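Local structure of nitrilotriacetate monooxygenase (3SDO) at the interface of chains A and B. The protein is a nitrilotriacetate monooxygenase of the bacterial luciferase-like family, which probably uses reduced FMN and molecular oxygen to oxidise its substrate. Numbering follows the deposited sequence. Chains: chain A/B, Nitrilotriacetate monooxygenase.

The interface of chains A and B. Residues chain A 73-76; chain B 111, 205-206.
The amide plane of B:Asn205 is turned 42° from the guanidinium of A:Arg76, and its ND2 lies alongside the aliphatic stem of that arginine, 3.9 Å from CD. The stem is bent at chi3 (-60°), and NH2 of the guanidinium sits 3.6 Å above the ring plane of A:Phe73, over its centre, while CD2 of the same ring lies in plane at the guanidinium edge. At the edge of the B:Arg111 guanidinium, water 1 lies in plane and is held by both NE and NH2. This water also meets OD1 of B:Asn205 at 2.8 Å and the backbone carbonyl O of A:Arg76, so it links the B:Arg111 guanidinium to the main chain of the other subunit; the two guanidinium groups are not themselves in contact. On the other arm of the amide, ND2 reaches water 2, which lies 2.6 Å from A:Phe73 O. CG of B:Asn205 lies between its backbone N and carbonyl carbon (chi1 63°), which carries the amide towards the A:Arg76 stem. A direct hydrogen bond runs from the backbone N of A:Arg76 to the backbone carbonyl O of B:Asn205, 3.1 Å long and fairly straight. Nearby, the amide of A:Asn75, its ND2 hydrogen-bonded to the backbone O of A:Leu74, packs against CA of B:Ile206, whose side chain borders A:Arg76 O. This small, hydrated patch and its two-fold twin join the loop after helix 71-74 to the partner subunit, and may help hold a dimer together.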
loop_
_atom_site.group_PDB
_atom_site.type_symbol
_atom_site.label_atom_id
_atom_site.label_comp_id
_atom_site.label_asym_id
_atom_site.label_seq_id
_atom_site.Cartn_x
_atom_site.Cartn_y
_atom_site.Cartn_z
ATOM N N PHE A 73 7.877 12.529 -8.580
ATOM C CA PHE A 73 6.445 12.544 -8.846
ATOM C C PHE A 73 6.069 11.776 -10.128
ATOM O O PHE A 73 4.924 11.335 -10.270
ATOM C CB PHE A 73 5.945 13.978 -8.919
ATOM C CG PHE A 73 5.865 14.679 -7.583
ATOM C CD1 PHE A 73 7.018 15.033 -6.883
ATOM C CD2 PHE A 73 4.624 15.032 -7.048
ATOM C CE1 PHE A 73 6.941 15.707 -5.638
ATOM C CE2 PHE A 73 4.530 15.702 -5.808
ATOM C CZ PHE A 73 5.690 16.028 -5.102
ATOM N N LEU A 74 7.017 11.611 -11.054
ATOM C CA LEU A 74 6.767 10.855 -12.291
ATOM C C LEU A 74 6.664 9.343 -12.032
ATOM O O LEU A 74 5.944 8.638 -12.726
ATOM C CB LEU A 74 7.865 11.119 -13.336
ATOM C CG LEU A 74 7.867 12.494 -14.007
ATOM C CD1 LEU A 74 9.181 12.720 -14.748
ATOM C CD2 LEU A 74 6.677 12.650 -14.959
ATOM N N ASN A 75 7.365 8.855 -11.018
ATOM C CA ASN A 75 7.412 7.418 -10.734
ATOM C C ASN A 75 7.861 7.194 -9.305
ATOM O O ASN A 75 8.981 7.553 -8.920
ATOM C CB ASN A 75 8.358 6.691 -11.713
ATOM C CG ASN A 75 7.686 5.548 -12.458
ATOM O OD1 ASN A 75 7.917 4.363 -12.176
ATOM N ND2 ASN A 75 6.874 5.895 -13.434
ATOM N N ARG A 76 6.965 6.610 -8.523
ATOM C CA ARG A 76 7.180 6.352 -7.115
ATOM C C ARG A 76 6.365 5.139 -6.726
ATOM O O ARG A 76 5.438 4.755 -7.457
ATOM C CB ARG A 76 6.743 7.564 -6.267
ATOM C CG ARG A 76 5.292 7.972 -6.455
ATOM C CD ARG A 76 4.986 9.447 -6.072
ATOM N NE ARG A 76 5.290 9.753 -4.676
ATOM C CZ ARG A 76 5.402 10.980 -4.158
ATOM N NH1 ARG A 76 5.723 11.117 -2.886
ATOM N NH2 ARG A 76 5.232 12.076 -4.900
ATOM N N ARG B 111 -2.505 1.719 -8.977
ATOM C CA ARG B 111 -1.263 2.038 -8.259
ATOM C C ARG B 111 -0.879 0.939 -7.273
ATOM O O ARG B 111 0.263 0.501 -7.226
ATOM C CB ARG B 111 -1.398 3.352 -7.489
ATOM C CG ARG B 111 -1.380 4.606 -8.314
ATOM C CD ARG B 111 -1.368 5.781 -7.356
ATOM N NE ARG B 111 -0.042 5.966 -6.780
ATOM C CZ ARG B 111 0.219 6.543 -5.615
ATOM N NH1 ARG B 111 -0.762 6.954 -4.791
ATOM N NH2 ARG B 111 1.488 6.707 -5.268
ATOM N N ASN B 205 1.407 7.201 -12.055
ATOM C CA ASN B 205 2.736 7.574 -11.568
ATOM C C ASN B 205 3.581 6.385 -11.092
ATOM O O ASN B 205 4.340 6.478 -10.122
ATOM C CB ASN B 205 2.620 8.621 -10.480
ATOM C CG ASN B 205 1.891 8.133 -9.273
ATOM O OD1 ASN B 205 1.390 7.004 -9.242
ATOM N ND2 ASN B 205 1.824 8.979 -8.255
ATOM N N ILE B 206 3.449 5.269 -11.795
ATOM C CA ILE B 206 4.337 4.149 -11.569
ATOM C C ILE B 206 4.421 3.316 -12.824
ATOM O O ILE B 206 3.449 3.191 -13.568
ATOM C CB ILE B 206 3.913 3.340 -10.323
ATOM C CG1 ILE B 206 4.934 2.245 -10.015
ATOM C CG2 ILE B 206 2.487 2.729 -10.477
ATOM C CD1 ILE B 206 4.579 1.492 -8.716
HETATM O O HOH W 1 2.738 5.357 -7.498
HETATM O O HOH W 2 2.751 11.752 -8.957
#